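Local coordinates for proline iminopeptidase-related protein (Thermus thermophilus, PDB 2YYS) that is of unknown function but has an alpha/beta hydrolase fold and may act as a peptidase, at residues P22-L28 / L50-R54; Y57-R61 / A80-T85; L221-V225 / A268-A272. All coordinates share one frame; numbering follows the deposited sequence.

Interaction 1 (P22-L28 / L50-R54)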
loop_
_atom_site.group_PDB
_atom_site.type_symbol
_atom_site.label_atom_id
_atom_site.label_comp_id
_atom_site.label_asym_id
_atom_site.label_seq_id
_atom_site.Cartn_x
_atom_site.Cartn_y
_atom_site.Cartn_z
ATOM N N PRO A 22 -2.455 -17.189 14.453
ATOM C CA PRO A 22 -3.537 -17.749 15.276
ATOM C C PRO A 22 -4.911 -17.274 14.810
ATOM O O PRO A 22 -5.111 -16.082 14.625
ATOM C CB PRO A 22 -3.229 -17.251 16.702
ATOM C CG PRO A 22 -1.994 -16.444 16.642
ATOM C CD PRO A 22 -1.443 -16.469 15.247
ATOM N N VAL A 23 -5.835 -18.204 14.615
ATOM C CA VAL A 23 -7.141 -17.892 14.044
ATOM C C VAL A 23 -7.974 -16.942 14.925
ATOM O O VAL A 23 -8.814 -16.205 14.425
ATOM C CB VAL A 23 -7.943 -19.193 13.730
ATOM C CG1 VAL A 23 -8.443 -19.893 15.013
ATOM C CG2 VAL A 23 -9.088 -18.895 12.800
ATOM N N GLU A 24 -7.719 -16.964 16.225
ATOM C CA GLU A 24 -8.452 -16.145 17.179
ATOM C C GLU A 24 -7.637 -14.921 17.625
ATOM O O GLU A 24 -8.118 -14.111 18.404
ATOM C CB GLU A 24 -8.923 -17.014 18.368
ATOM C CG GLU A 24 -10.243 -17.734 18.061
ATOM C CD GLU A 24 -10.569 -18.946 18.952
ATOM O OE1 GLU A 24 -9.670 -19.519 19.614
ATOM O OE2 GLU A 24 -11.760 -19.344 18.973
ATOM N N GLY A 25 -6.426 -14.768 17.092
ATOM C CA GLY A 25 -5.601 -13.606 17.383
ATOM C C GLY A 25 -6.157 -12.327 16.776
ATOM O O GLY A 25 -7.053 -12.374 15.933
ATOM N N PRO A 26 -5.625 -11.182 17.193
ATOM C CA PRO A 26 -6.063 -9.889 16.652
ATOM C C PRO A 26 -5.727 -9.801 15.171
ATOM O O PRO A 26 -4.625 -10.162 14.802
ATOM C CB PRO A 26 -5.268 -8.868 17.462
ATOM C CG PRO A 26 -4.128 -9.614 18.042
ATOM C CD PRO A 26 -4.563 -11.038 18.198
ATOM N N ALA A 27 -6.661 -9.331 14.354
ATOM C CA ALA A 27 -6.564 -9.464 12.912
ATOM C C ALA A 27 -6.054 -8.190 12.237
ATOM O O ALA A 27 -6.449 -7.082 12.610
ATOM C CB ALA A 27 -7.904 -9.842 12.356
ATOM N N LEU A 28 -5.172 -8.371 11.248
ATOM C CA LEU A 28 -4.698 -7.304 10.364
ATOM C C LEU A 28 -4.866 -7.719 8.929
ATOM O O LEU A 28 -4.508 -8.842 8.573
ATOM C CB LEU A 28 -3.208 -7.031 10.600
ATOM C CG LEU A 28 -2.875 -6.591 12.013
ATOM C CD1 LEU A 28 -1.385 -6.601 12.244
ATOM C CD2 LEU A 28 -3.450 -5.197 12.259
ATOM N N LEU A 50 5.095 -9.743 13.033
ATOM C CA LEU A 50 3.644 -9.907 13.140
ATOM C C LEU A 50 3.192 -11.249 13.735
ATOM O O LEU A 50 2.051 -11.677 13.536
ATOM C CB LEU A 50 3.013 -9.706 11.754
ATOM C CG LEU A 50 3.144 -8.305 11.152
ATOM C CD1 LEU A 50 2.437 -8.252 9.805
ATOM C CD2 LEU A 50 2.607 -7.205 12.070
ATOM N N GLU A 51 4.073 -11.921 14.464
ATOM C CA GLU A 51 3.681 -13.174 15.102
ATOM C C GLU A 51 2.696 -12.831 16.221
ATOM O O GLU A 51 2.792 -11.771 16.842
ATOM C CB GLU A 51 4.908 -13.940 15.607
ATOM C CG GLU A 51 5.644 -14.650 14.464
ATOM C CD GLU A 51 7.014 -15.193 14.860
ATOM O OE1 GLU A 51 7.245 -15.416 16.072
ATOM O OE2 GLU A 51 7.859 -15.398 13.952
ATOM N N GLY A 52 1.702 -13.676 16.436
ATOM C CA GLY A 52 0.638 -13.308 17.362
ATOM C C GLY A 52 -0.376 -12.294 16.819
ATOM O O GLY A 52 -1.236 -11.809 17.565
ATOM N N PHE A 53 -0.285 -11.945 15.541
ATOM C CA PHE A 53 -1.435 -11.389 14.844
ATOM C C PHE A 53 -1.945 -12.452 13.888
ATOM O O PHE A 53 -1.194 -13.303 13.438
ATOM C CB PHE A 53 -1.073 -10.139 14.053
ATOM C CG PHE A 53 -0.879 -8.904 14.890
ATOM C CD1 PHE A 53 -1.958 -8.093 15.224
ATOM C CD2 PHE A 53 0.387 -8.534 15.311
ATOM C CE1 PHE A 53 -1.770 -6.935 15.969
ATOM C CE2 PHE A 53 0.580 -7.386 16.065
ATOM C CZ PHE A 53 -0.496 -6.584 16.394
ATOM N N ARG A 54 -3.235 -12.414 13.606
ATOM C CA ARG A 54 -3.773 -13.084 12.443
ATOM C C ARG A 54 -3.650 -12.102 11.292
ATOM O O ARG A 54 -4.303 -11.055 11.285
ATOM C CB ARG A 54 -5.228 -13.450 12.662
ATOM C CG ARG A 54 -5.854 -14.184 11.500
ATOM C CD ARG A 54 -7.271 -14.540 11.747
ATOM N NE ARG A 54 -7.867 -15.247 10.630
ATOM C CZ ARG A 54 -9.132 -15.611 10.575
ATOM N NH1 ARG A 54 -9.956 -15.333 11.575
ATOM N NH2 ARG A 54 -9.585 -16.256 9.520
HETATM O O HOH W 1 -9.265 -13.609 14.178
#
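Phe53 and Leu28 form the tight end of this contact. Leu28 CD1 sits over one face of the Phe53 ring, 3.6 Å from the ring centroid of Phe53 and 23° off its normal. Leu50 CD2 touches the same methyl. The Pro26 side chain crosses that of Phe53 at about a right angle, and Pro26 CG lies 3.9 Å from Phe53 CD1. Two parallel-strand bonds fix the backbones: Arg54 N to Pro26 O at 2.9 Å, and Leu28 N to Arg54 O at 2.8 Å.

The solvent side is the turn 22-25, where Pro22 and Val23 are exposed. Arg54 is the buried chain beneath them. It leaves the backbone with CG opposite its N (chi1 -179°) and runs fully extended beside Val23, and Val23 CG2 lies over one face of the guanidinium. A water joins Val23 O, Gly25 O and Arg54 NH1, and is 2.6 Å from Val23 O. Arg54 NH2 makes its salt bridge with Asp19. On the exposed rim, Gly52 O meets Pro26 CD at 3.5 Å.

The contact lies at the start of the neighbouring parallel strands 27-31 and 54-58. Helix 262-274 packs on Leu50 and Phe53, and strand 97-102 flanks Ala27.

Interaction 2 (Y57-R61 / A80-T85)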
loop_
_atom_site.group_PDB
_atom_site.type_symbol
_atom_site.label_atom_id
_atom_site.label_comp_id
_atom_site.label_asym_id
_atom_site.label_seq_id
_atom_site.Cartn_x
_atom_site.Cartn_y
_atom_site.Cartn_z
ATOM N N TYR A 57 -2.807 -11.587 4.273
ATOM C CA TYR A 57 -2.174 -11.052 3.077
ATOM C C TYR A 57 -3.043 -11.468 1.912
ATOM O O TYR A 57 -3.473 -12.608 1.836
ATOM C CB TYR A 57 -0.743 -11.584 2.886
ATOM C CG TYR A 57 0.168 -11.431 4.086
ATOM C CD1 TYR A 57 0.933 -10.291 4.266
ATOM C CD2 TYR A 57 0.282 -12.446 5.029
ATOM C CE1 TYR A 57 1.781 -10.160 5.368
ATOM C CE2 TYR A 57 1.117 -12.326 6.122
ATOM C CZ TYR A 57 1.867 -11.181 6.289
ATOM O OH TYR A 57 2.693 -11.066 7.395
ATOM N N PHE A 58 -3.353 -10.536 1.030
ATOM C CA PHE A 58 -4.077 -10.887 -0.173
ATOM C C PHE A 58 -3.686 -10.034 -1.351
ATOM O O PHE A 58 -3.192 -8.908 -1.195
ATOM C CB PHE A 58 -5.597 -10.884 0.064
ATOM C CG PHE A 58 -6.206 -9.522 0.255
ATOM C CD1 PHE A 58 -6.914 -8.923 -0.769
ATOM C CD2 PHE A 58 -6.149 -8.882 1.487
ATOM C CE1 PHE A 58 -7.503 -7.687 -0.595
ATOM C CE2 PHE A 58 -6.741 -7.633 1.673
ATOM C CZ PHE A 58 -7.419 -7.035 0.638
ATOM N N ASP A 59 -3.872 -10.606 -2.535
ATOM C CA ASP A 59 -3.713 -9.877 -3.761
ATOM C C ASP A 59 -5.095 -9.388 -4.169
ATOM O O ASP A 59 -6.064 -10.146 -4.158
ATOM C CB ASP A 59 -3.124 -10.756 -4.861
ATOM C CG ASP A 59 -1.690 -11.138 -4.613
ATOM O OD1 ASP A 59 -1.124 -10.774 -3.554
ATOM O OD2 ASP A 59 -1.047 -11.821 -5.441
ATOM N N GLN A 60 -5.160 -8.129 -4.563
ATOM C CA GLN A 60 -6.401 -7.463 -4.885
ATOM C C GLN A 60 -6.983 -8.023 -6.180
ATOM O O GLN A 60 -6.338 -8.801 -6.905
ATOM C CB GLN A 60 -6.188 -5.945 -4.948
ATOM C CG GLN A 60 -6.012 -5.313 -3.552
ATOM C CD GLN A 60 -5.089 -4.097 -3.536
ATOM O OE1 GLN A 60 -5.058 -3.330 -4.496
ATOM N NE2 GLN A 60 -4.335 -3.924 -2.448
ATOM N N ARG A 61 -8.229 -7.652 -6.425
ATOM C CA ARG A 61 -9.013 -8.231 -7.494
ATOM C C ARG A 61 -8.258 -8.107 -8.811
ATOM O O ARG A 61 -7.708 -7.051 -9.126
ATOM C CB ARG A 61 -10.391 -7.575 -7.575
ATOM C CG ARG A 61 -10.371 -6.072 -7.846
ATOM C CD ARG A 61 -11.694 -5.526 -8.315
ATOM N NE ARG A 61 -12.783 -5.965 -7.452
ATOM C CZ ARG A 61 -14.079 -5.932 -7.767
ATOM N NH1 ARG A 61 -14.984 -6.357 -6.890
ATOM N NH2 ARG A 61 -14.481 -5.460 -8.940
ATOM N N ALA A 80 -14.516 -0.560 -5.187
ATOM C CA ALA A 80 -14.500 -2.017 -5.305
ATOM C C ALA A 80 -13.400 -2.633 -4.439
ATOM O O ALA A 80 -13.625 -3.653 -3.795
ATOM C CB ALA A 80 -14.322 -2.432 -6.755
ATOM N N LEU A 81 -12.223 -2.006 -4.408
ATOM C CA LEU A 81 -11.118 -2.487 -3.576
ATOM C C LEU A 81 -11.453 -2.394 -2.088
ATOM O O LEU A 81 -11.087 -3.256 -1.302
ATOM C CB LEU A 81 -9.833 -1.702 -3.872
ATOM C CG LEU A 81 -9.243 -1.798 -5.288
ATOM C CD1 LEU A 81 -7.846 -1.166 -5.367
ATOM C CD2 LEU A 81 -9.178 -3.222 -5.790
ATOM N N VAL A 82 -12.153 -1.333 -1.717
ATOM C CA VAL A 82 -12.574 -1.121 -0.350
ATOM C C VAL A 82 -13.590 -2.176 0.056
ATOM O O VAL A 82 -13.452 -2.826 1.090
ATOM C CB VAL A 82 -13.158 0.293 -0.201
ATOM C CG1 VAL A 82 -13.923 0.464 1.105
ATOM C CG2 VAL A 82 -12.033 1.320 -0.301
ATOM N N GLU A 83 -14.587 -2.369 -0.791
ATOM C CA GLU A 83 -15.688 -3.282 -0.497
ATOM C C GLU A 83 -15.203 -4.734 -0.462
ATOM O O GLU A 83 -15.625 -5.518 0.392
ATOM C CB GLU A 83 -16.812 -3.062 -1.519
ATOM C CG GLU A 83 -17.579 -1.760 -1.239
ATOM C CD GLU A 83 -18.167 -1.082 -2.475
ATOM O OE1 GLU A 83 -18.394 0.156 -2.427
ATOM O OE2 GLU A 83 -18.398 -1.768 -3.496
ATOM N N ASP A 84 -14.272 -5.066 -1.363
ATOM C CA ASP A 84 -13.626 -6.369 -1.368
ATOM C C ASP A 84 -12.983 -6.669 -0.028
ATOM O O ASP A 84 -13.015 -7.789 0.434
ATOM C CB ASP A 84 -12.513 -6.412 -2.416
ATOM C CG ASP A 84 -13.021 -6.662 -3.812
ATOM O OD1 ASP A 84 -14.239 -6.902 -4.002
ATOM O OD2 ASP A 84 -12.237 -6.650 -4.780
ATOM N N THR A 85 -12.378 -5.662 0.586
ATOM C CA THR A 85 -11.675 -5.881 1.837
ATOM C C THR A 85 -12.677 -6.345 2.898
ATOM O O THR A 85 -12.423 -7.301 3.623
ATOM C CB THR A 85 -10.937 -4.608 2.273
ATOM O OG1 THR A 85 -10.049 -4.185 1.229
ATOM C CG2 THR A 85 -10.031 -4.889 3.460
HETATM O O HOH W 2 -9.511 -6.417 -4.096
#
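Arg61 and Asp84 form a side-on salt bridge with two N-H donors. Arg61 NE donates a hydrogen bond to Asp84 OD2 at 2.8 Å, and Arg61 NH1 donates one to Asp84 OD1 at 3.0 Å. Both bonds are nearly straight, 165° or more. Each oxygen is met on its syn side, and the guanidinium and carboxylate planes are 30° apart. Arg61 starts with CG between its backbone N and carbonyl carbon (chi1 60°) and bends at chi3, which turns NE and NH1 toward the acid. Asp84 OD2 accepts a second hydrogen bond, from a water that also accepts one from Arg61 N. The remaining nitrogen, NH2, has a salt bridge to Glu12 and a hydrogen bond to Leu75 O. Ala80 CB covers one face of the guanidinium over its centre, 3.7 Å from Arg61 CZ.

In the alpha/beta hydrolase fold, helices pack on both sides of a central, mostly parallel sheet. Here the loop leaving strand 54-58 meets helix 78-91.

Leu81 supplies the apolar part. Leu81 CD2 lies 3.7 Å from Arg61 CG, and Leu81 CD1 touches Gln60 OE1. Gln60 NE2 donates to His32 O. Thr85 OG1 donates back to Leu81 O at 2.9 Å, within the helix. The same Thr85 OG1 sits near the plane of the Phe58 ring, 3.9 Å from Phe58 CZ at the ring edge. Leu31 of strand 27-31 packs against Phe58, Gln60 and Thr85, and Leu15 of strand 14-20 touches both Phe58 and Arg61.

Interaction 3 (L221-V225 / A268-A272)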
loop_
_atom_site.group_PDB
_atom_site.type_symbol
_atom_site.label_atom_id
_atom_site.label_comp_id
_atom_site.label_asym_id
_atom_site.label_seq_id
_atom_site.Cartn_x
_atom_site.Cartn_y
_atom_site.Cartn_z
ATOM N N LEU A 221 -3.629 5.650 14.092
ATOM C CA LEU A 221 -3.137 5.715 12.728
ATOM C C LEU A 221 -1.669 6.149 12.803
ATOM O O LEU A 221 -1.334 7.073 13.546
ATOM C CB LEU A 221 -3.978 6.737 11.959
ATOM C CG LEU A 221 -4.246 6.631 10.459
ATOM C CD1 LEU A 221 -4.736 5.287 10.067
ATOM C CD2 LEU A 221 -5.293 7.660 10.064
ATOM N N TYR A 222 -0.803 5.489 12.044
ATOM C CA TYR A 222 0.625 5.797 12.034
ATOM C C TYR A 222 1.105 5.864 10.593
ATOM O O TYR A 222 0.664 5.085 9.750
ATOM C CB TYR A 222 1.413 4.694 12.754
ATOM C CG TYR A 222 2.149 5.119 14.003
ATOM C CD1 TYR A 222 1.444 5.424 15.163
ATOM C CD2 TYR A 222 3.554 5.195 14.034
ATOM C CE1 TYR A 222 2.105 5.804 16.332
ATOM C CE2 TYR A 222 4.238 5.581 15.204
ATOM C CZ TYR A 222 3.501 5.886 16.355
ATOM O OH TYR A 222 4.129 6.266 17.535
ATOM N N VAL A 223 2.027 6.776 10.328
ATOM C CA VAL A 223 2.652 6.898 9.031
ATOM C C VAL A 223 4.143 6.609 9.193
ATOM O O VAL A 223 4.812 7.214 10.024
ATOM C CB VAL A 223 2.457 8.300 8.426
ATOM C CG1 VAL A 223 3.201 8.418 7.114
ATOM C CG2 VAL A 223 0.964 8.605 8.229
ATOM N N LEU A 224 4.629 5.663 8.399
ATOM C CA LEU A 224 6.046 5.316 8.313
ATOM C C LEU A 224 6.465 5.489 6.876
ATOM O O LEU A 224 5.815 4.963 5.975
ATOM C CB LEU A 224 6.284 3.852 8.684
ATOM C CG LEU A 224 6.530 3.451 10.129
ATOM C CD1 LEU A 224 5.370 3.817 10.998
ATOM C CD2 LEU A 224 6.788 1.945 10.201
ATOM N N VAL A 225 7.560 6.198 6.654
ATOM C CA VAL A 225 7.995 6.500 5.300
ATOM C C VAL A 225 9.508 6.688 5.235
ATOM O O VAL A 225 10.142 7.082 6.206
ATOM C CB VAL A 225 7.248 7.756 4.780
ATOM C CG1 VAL A 225 7.650 8.998 5.571
ATOM C CG2 VAL A 225 7.466 7.962 3.287
ATOM N N ALA A 268 10.636 1.425 14.331
ATOM C CA ALA A 268 9.471 2.257 14.032
ATOM C C ALA A 268 8.208 1.416 13.877
ATOM O O ALA A 268 7.143 1.812 14.323
ATOM C CB ALA A 268 9.708 3.088 12.786
ATOM N N PHE A 269 8.330 0.248 13.260
ATOM C CA PHE A 269 7.163 -0.588 12.992
ATOM C C PHE A 269 6.619 -1.176 14.292
ATOM O O PHE A 269 5.403 -1.185 14.505
ATOM C CB PHE A 269 7.502 -1.687 11.982
ATOM C CG PHE A 269 6.304 -2.389 11.405
ATOM C CD1 PHE A 269 5.255 -1.674 10.849
ATOM C CD2 PHE A 269 6.235 -3.774 11.405
ATOM C CE1 PHE A 269 4.161 -2.324 10.311
ATOM C CE2 PHE A 269 5.134 -4.429 10.868
ATOM C CZ PHE A 269 4.102 -3.701 10.315
ATOM N N LYS A 270 7.521 -1.626 15.170
ATOM C CA LYS A 270 7.130 -2.155 16.475
ATOM C C LYS A 270 6.444 -1.092 17.320
ATOM O O LYS A 270 5.490 -1.383 18.026
ATOM C CB LYS A 270 8.336 -2.721 17.232
ATOM C CG LYS A 270 8.775 -4.113 16.755
ATOM C CD LYS A 270 9.979 -4.623 17.556
ATOM C CE LYS A 270 9.861 -6.100 17.899
ATOM N NZ LYS A 270 11.124 -6.611 18.526
ATOM N N GLU A 271 6.925 0.139 17.247
ATOM C CA GLU A 271 6.278 1.247 17.931
ATOM C C GLU A 271 4.861 1.458 17.358
ATOM O O GLU A 271 3.905 1.601 18.111
ATOM C CB GLU A 271 7.139 2.517 17.799
ATOM C CG GLU A 271 6.486 3.799 18.293
ATOM C CD GLU A 271 7.372 5.030 18.132
ATOM O OE1 GLU A 271 8.015 5.199 17.064
ATOM O OE2 GLU A 271 7.420 5.846 19.081
ATOM N N ALA A 272 4.737 1.461 16.030
ATOM C CA ALA A 272 3.439 1.640 15.365
ATOM C C ALA A 272 2.433 0.544 15.762
ATOM O O ALA A 272 1.275 0.833 16.042
ATOM C CB ALA A 272 3.614 1.669 13.846
#
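Strand 221-226 belongs to the central sheet of the alpha/beta hydrolase fold, and helix 262-274 packs against it. The short segments run almost antiparallel, at 172°, with their axes 9.4 Å apart at closest approach. Tyr222 and Leu224, two residues apart on the strand, both point toward the helix.

The Tyr222 ring lies with one face against Ala272. Ala272 CA stands over that face, 3.9 Å from the ring centroid of Tyr222 and 15° off its normal, in a CH-pi contact. Ala272 CB comes to 3.5 Å from Tyr222 CD2. At the far end of the ring, Tyr222 OH reaches Glu271 CG at 3.5 Å. The carboxylate of Glu271 is held by a salt bridge to Arg248. With an alanine here in place of Tyr222, Ala272 CA would probably lose the ring face it packs on and Glu271 CG the phenol oxygen beside it.

Leu224 has CG opposite its carbonyl carbon (chi1 -88°), which brings both methyls to the helix. Leu224 CD1 lies 4.0 Å from Ala272 CB. Leu224 CD2 is 3.8 Å from Phe269 CA and meets the edge of the Phe269 ring at CD1. Ala268 CB lies 4.1 Å from Leu224 CD2. Ile123 of strand 119-125 touches Phe269 and Ala272 as well. The alanines present little bulk to Tyr222 and Leu224, consistent with the helix-on-sheet layering of alpha/beta hydrolases.

From the N terminus, interaction 1 comes first. It closes the segment that holds helix 40-46 and sets strand 54-58 beside strand 27-31. Interaction 2 follows at the far end of strand 54-58 and closes the connection to helix 78-91. Interaction 3 comes much later and spans strand 247-250 and helix 236-243, bringing helix 262-274 back to strand 221-226. The three are in series, and none nests in or crosses another. All reach the same sheet. Leu50 links them: its CD1 touches Tyr57 OH of interaction 2, and its CD2 touches Phe269 of interaction 3. Interactions 2 and 3 do not touch and lie on opposite sides of the chain's centre.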